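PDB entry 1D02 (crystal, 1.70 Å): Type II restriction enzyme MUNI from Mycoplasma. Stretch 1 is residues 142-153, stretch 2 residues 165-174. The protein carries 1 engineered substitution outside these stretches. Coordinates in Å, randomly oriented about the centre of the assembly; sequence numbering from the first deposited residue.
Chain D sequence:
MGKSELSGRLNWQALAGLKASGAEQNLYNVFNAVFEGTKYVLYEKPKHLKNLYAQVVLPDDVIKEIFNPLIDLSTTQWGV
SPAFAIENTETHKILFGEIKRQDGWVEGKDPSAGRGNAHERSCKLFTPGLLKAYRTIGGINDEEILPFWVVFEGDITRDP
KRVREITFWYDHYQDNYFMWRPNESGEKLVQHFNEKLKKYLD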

# COMPACT_ATOMS: atom_id res chain seq x y z
N ASP D 142 12.63 0.26 -16.40
CA ASP D 142 13.90 0.14 -15.69
C ASP D 142 13.62 -0.47 -14.32
O ASP D 142 12.84 0.07 -13.54
N GLU D 143 14.28 -1.58 -14.02
CA GLU D 143 14.04 -2.26 -12.76
C GLU D 143 14.51 -1.54 -11.51
O GLU D 143 13.97 -1.78 -10.44
N GLU D 144 15.49 -0.66 -11.64
CA GLU D 144 16.01 0.00 -10.45
C GLU D 144 15.19 1.17 -9.93
O GLU D 144 15.50 1.73 -8.88
N ILE D 145 14.12 1.51 -10.64
CA ILE D 145 13.26 2.60 -10.21
C ILE D 145 11.82 2.13 -10.33
O ILE D 145 11.52 1.29 -11.17
N LEU D 146 10.93 2.63 -9.46
CA LEU D 146 9.51 2.30 -9.54
C LEU D 146 8.90 3.36 -10.46
O LEU D 146 9.42 4.47 -10.58
N PRO D 147 7.76 3.05 -11.10
CA PRO D 147 7.08 3.97 -12.03
C PRO D 147 6.25 5.10 -11.44
O PRO D 147 5.52 5.76 -12.17
N PHE D 148 6.35 5.30 -10.13
CA PHE D 148 5.57 6.35 -9.48
C PHE D 148 6.43 7.15 -8.54
O PHE D 148 7.55 6.74 -8.19
N TRP D 149 5.92 8.30 -8.12
CA TRP D 149 6.64 9.17 -7.20
C TRP D 149 5.63 9.72 -6.21
O TRP D 149 4.67 10.38 -6.60
N VAL D 150 5.86 9.43 -4.92
CA VAL D 150 4.95 9.89 -3.88
C VAL D 150 5.62 11.07 -3.16
O VAL D 150 6.75 10.96 -2.67
N VAL D 151 4.95 12.22 -3.17
CA VAL D 151 5.46 13.40 -2.48
C VAL D 151 4.66 13.58 -1.19
O VAL D 151 3.42 13.69 -1.23
N PHE D 152 5.36 13.57 -0.06
CA PHE D 152 4.73 13.75 1.25
C PHE D 152 4.85 15.22 1.63
O PHE D 152 5.85 15.87 1.29
N GLU D 153 3.86 15.72 2.36
CA GLU D 153 3.79 17.13 2.78
C GLU D 153 3.18 17.16 4.16
O GLU D 153 2.50 16.21 4.55
N GLU D 165 9.78 5.20 9.19
CA GLU D 165 8.85 4.19 8.69
C GLU D 165 8.84 4.17 7.16
O GLU D 165 9.02 3.12 6.52
N ILE D 166 8.63 5.34 6.56
CA ILE D 166 8.57 5.42 5.11
C ILE D 166 9.93 5.06 4.50
O ILE D 166 9.98 4.38 3.47
N THR D 167 11.01 5.48 5.14
CA THR D 167 12.36 5.16 4.63
C THR D 167 12.48 3.64 4.57
O THR D 167 12.97 3.07 3.58
N PHE D 168 12.00 2.99 5.63
CA PHE D 168 12.05 1.53 5.73
C PHE D 168 11.20 0.89 4.64
O PHE D 168 11.64 -0.04 3.96
N TRP D 169 9.98 1.39 4.46
CA TRP D 169 9.10 0.81 3.44
C TRP D 169 9.74 0.78 2.06
O TRP D 169 9.68 -0.23 1.36
N TYR D 170 10.31 1.91 1.64
CA TYR D 170 10.87 2.04 0.30
C TYR D 170 12.17 1.26 0.04
O TYR D 170 12.51 1.04 -1.11
N ASP D 171 12.87 0.88 1.10
CA ASP D 171 14.05 0.03 0.96
C ASP D 171 15.03 0.55 -0.10
O ASP D 171 15.49 1.68 0.02
N HIS D 172 15.34 -0.22 -1.14
CA HIS D 172 16.31 0.30 -2.11
C HIS D 172 15.72 1.17 -3.23
O HIS D 172 16.37 1.36 -4.26
N TYR D 173 14.51 1.69 -3.01
CA TYR D 173 13.85 2.58 -3.98
C TYR D 173 13.63 3.93 -3.28
O TYR D 173 12.54 4.51 -3.35
N GLN D 174 14.66 4.43 -2.59
CA GLN D 174 14.55 5.69 -1.87
C GLN D 174 14.18 6.88 -2.72
O GLN D 174 13.54 7.81 -2.21

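The strand 148-153 and the helix 165-170 run antiparallel, with 174° between their N-to-C directions, and their axes come no closer than 12.5 Å. At that separation the backbones cannot touch, so side chains must fill the space; ahead of the strand the chains draw together, and the CA atoms of Ile145 and Tyr173 lie 6.3 Å apart. No direct hydrogen bond crosses between the stretches. The contact, 409 Å² summed over both sides, rests mainly on van der Waals packing, some of it involving main-chain carbonyl oxygens and the Tyr170 hydroxyl, with one water bridging the stretches.

Stretch 1 opens with a type I turn from Asp142 to Ile145, closed by a weak backbone hydrogen bond from Ile145 N to Asp142 O (3.5 Å). The side chain of Asp142 is out of reach of stretch 2. Glu143 (chi1 m, chi2 t) sets its CA-to-CB bond sideways and contributes through its backbone instead: Glu143 O lies 3.6 Å from Tyr173 CE2, at the edge of the ring and near its plane. Water 1 extends this contact, donating to Glu143 O at 3.0 Å and hydrogen-bonding to Tyr173 OH at 3.3 Å. Glu144 (p, m) and Ile145 (t, p) both direct CA-to-CB away, so again main-chain atoms meet the ring, with Glu144 O 3.7 Å and Ile145 CA 4.3 Å from Tyr173 CD2.

Leu146 is the first residue of stretch 1 to bring its side chain into contact. Its CA-to-CB bond points sideways, but the m, t rotamer carries the end nearer, and Leu146 CG lies 3.5 Å from Tyr173 CD2. Leu146 CD2 stands 3.7 Å from the centroid of the Tyr173 ring and 19° off its normal, the geometry of a CH-pi contact over the face. Tyr173 points toward stretch 1 with chi1 m and has the largest covered area of any residue here, 92 Å². Its backbone closes the type II' turn from Tyr170, with Tyr173 N donating to Tyr170 O at 2.8 Å.

Pro147 makes no contact. Phe148, with chi1 p, starts sideways but brings its ring nearer: Phe148 CE1 is 3.7 Å from Tyr170 OH, which sits at the ring edge, and 4.0 Å from Tyr170 CE2. Trp149 (chi1 t) points away, as the alternation of a strand leads one to expect, whereas Val150 (t) points toward the helix and places Val150 CG2 3.3 Å from Tyr170 OH. The Tyr170 side chain (chi1 m) also leaves its backbone sideways before its end approaches the strand, so its hydroxyl reaches both Phe148 and Val150.

Val151 is out of reach. Phe152 (chi1 m) points toward Ile166 (m, t), which points back; their CA atoms are 10.0 Å apart, a gap bridged by the two side chains. Phe152 CE1 lies 3.7 Å from Ile166 CG2, while Ile166 CD1 sits 3.9 Å from the centroid of the Phe152 ring, 15° off the normal, a second CH-pi contact. Glu153 lies beyond the contact.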

# COMPACT_ATOMS: atom_id res chain seq x y z
CB ASP D 142 14.55 1.51 -15.51
CG ASP D 142 14.68 2.26 -16.81
OD1 ASP D 142 15.83 2.62 -17.16
OD2 ASP D 142 13.65 2.50 -17.47
CB GLU D 143 14.68 -3.64 -12.78
CG GLU D 143 14.20 -4.51 -13.90
CD GLU D 143 14.87 -5.86 -13.88
OE1 GLU D 143 14.53 -6.71 -14.74
OE2 GLU D 143 15.74 -6.08 -13.01
CB GLU D 144 17.46 0.45 -10.67
CG GLU D 144 17.65 1.64 -11.57
CD GLU D 144 17.72 1.31 -13.05
OE1 GLU D 144 18.10 2.22 -13.81
OE2 GLU D 144 17.39 0.17 -13.46
CB ILE D 145 13.47 3.85 -11.11
CG1 ILE D 145 12.99 5.08 -10.37
CG2 ILE D 145 12.76 3.71 -12.45
CD1 ILE D 145 13.99 5.53 -9.31
CB LEU D 146 8.86 2.33 -8.16
CG LEU D 146 9.55 1.35 -7.19
CD1 LEU D 146 8.79 1.32 -5.86
CD2 LEU D 146 9.60 -0.06 -7.80
CB PRO D 147 6.23 3.02 -12.86
CG PRO D 147 5.82 1.98 -11.83
CD PRO D 147 7.10 1.73 -11.07
CB PHE D 148 4.40 5.73 -8.70
CG PHE D 148 4.83 4.79 -7.60
CD1 PHE D 148 5.14 5.28 -6.33
CD2 PHE D 148 4.94 3.42 -7.84
CE1 PHE D 148 5.54 4.41 -5.31
CE2 PHE D 148 5.34 2.55 -6.83
CZ PHE D 148 5.64 3.03 -5.56
CB TRP D 149 7.29 10.31 -7.99
CG TRP D 149 8.09 11.27 -7.16
CD1 TRP D 149 8.80 10.99 -6.02
CD2 TRP D 149 8.35 12.64 -7.46
NE1 TRP D 149 9.49 12.11 -5.60
CE2 TRP D 149 9.23 13.14 -6.47
CE3 TRP D 149 7.93 13.51 -8.49
CZ2 TRP D 149 9.70 14.46 -6.46
CZ3 TRP D 149 8.40 14.83 -8.48
CH2 TRP D 149 9.27 15.29 -7.47
CB VAL D 150 4.64 8.77 -2.85
CG1 VAL D 150 3.77 9.32 -1.72
CG2 VAL D 150 3.92 7.58 -3.53
CB VAL D 151 5.31 14.66 -3.36
CG1 VAL D 151 5.77 15.89 -2.57
CG2 VAL D 151 6.15 14.49 -4.64
CB PHE D 152 5.41 12.88 2.32
CG PHE D 152 5.23 11.39 2.10
CD1 PHE D 152 6.21 10.65 1.43
CD2 PHE D 152 4.09 10.74 2.56
CE1 PHE D 152 6.05 9.27 1.21
CE2 PHE D 152 3.92 9.37 2.35
CZ PHE D 152 4.90 8.62 1.67
CB GLU D 153 2.88 17.92 1.83
CG GLU D 153 3.39 18.04 0.40
CD GLU D 153 2.43 18.78 -0.55
OE1 GLU D 153 1.33 19.20 -0.14
OE2 GLU D 153 2.79 18.92 -1.75
CB GLU D 165 7.43 4.51 9.20
CG GLU D 165 6.30 3.75 8.49
CD GLU D 165 4.94 4.33 8.84
OE1 GLU D 165 4.78 5.57 8.77
OE2 GLU D 165 4.03 3.54 9.19
CB ILE D 166 8.09 6.84 4.66
CG1 ILE D 166 6.61 7.03 5.04
CG2 ILE D 166 8.23 7.00 3.14
CD1 ILE D 166 6.21 8.49 5.27
CB THR D 167 13.45 5.68 5.57
OG1 THR D 167 13.43 7.11 5.57
CG2 THR D 167 14.83 5.19 5.11
CB PHE D 168 11.54 1.09 7.10
CG PHE D 168 11.66 -0.39 7.34
CD1 PHE D 168 12.80 -0.90 7.97
CD2 PHE D 168 10.63 -1.26 6.98
CE1 PHE D 168 12.91 -2.27 8.24
CE2 PHE D 168 10.74 -2.63 7.25
CZ PHE D 168 11.87 -3.14 7.88
CB TRP D 169 7.82 1.64 3.28
CG TRP D 169 6.80 1.61 4.36
CD1 TRP D 169 6.76 0.81 5.48
CD2 TRP D 169 5.64 2.45 4.42
NE1 TRP D 169 5.64 1.12 6.24
CE2 TRP D 169 4.94 2.12 5.61
CE3 TRP D 169 5.13 3.46 3.58
CZ2 TRP D 169 3.76 2.77 5.99
CZ3 TRP D 169 3.95 4.11 3.95
CH2 TRP D 169 3.28 3.75 5.15
CB TYR D 170 11.00 3.53 -0.08
CG TYR D 170 9.67 4.16 -0.52
CD1 TYR D 170 8.66 4.43 0.41
CD2 TYR D 170 9.40 4.41 -1.87
CE1 TYR D 170 7.41 4.92 -0.01
CE2 TYR D 170 8.18 4.90 -2.30
CZ TYR D 170 7.18 5.15 -1.36
OH TYR D 170 5.97 5.64 -1.80
CB ASP D 171 13.54 -1.38 0.62
CG ASP D 171 14.55 -2.46 0.93
OD1 ASP D 171 15.02 -2.54 2.08
OD2 ASP D 171 14.85 -3.24 0.02
CB HIS D 172 17.15 -0.85 -2.71
CG HIS D 172 16.36 -1.84 -3.50
ND1 HIS D 172 15.63 -2.86 -2.92
CD2 HIS D 172 16.18 -1.97 -4.84
CE1 HIS D 172 15.05 -3.58 -3.86
NE2 HIS D 172 15.36 -3.06 -5.03
CB TYR D 173 12.49 2.03 -4.44
CG TYR D 173 12.59 0.69 -5.12
CD1 TYR D 173 12.34 -0.48 -4.43
CD2 TYR D 173 12.94 0.61 -6.46
CE1 TYR D 173 12.43 -1.72 -5.05
CE2 TYR D 173 13.04 -0.64 -7.10
CZ TYR D 173 12.78 -1.79 -6.39
OH TYR D 173 12.83 -3.02 -7.02
CB GLN D 174 15.85 6.01 -1.13
CG GLN D 174 16.14 5.07 0.01
CD GLN D 174 15.08 5.14 1.10
OE1 GLN D 174 14.84 6.21 1.67
NE2 GLN D 174 14.45 4.01 1.39
O HOH W 1 11.62 -3.60 -10.01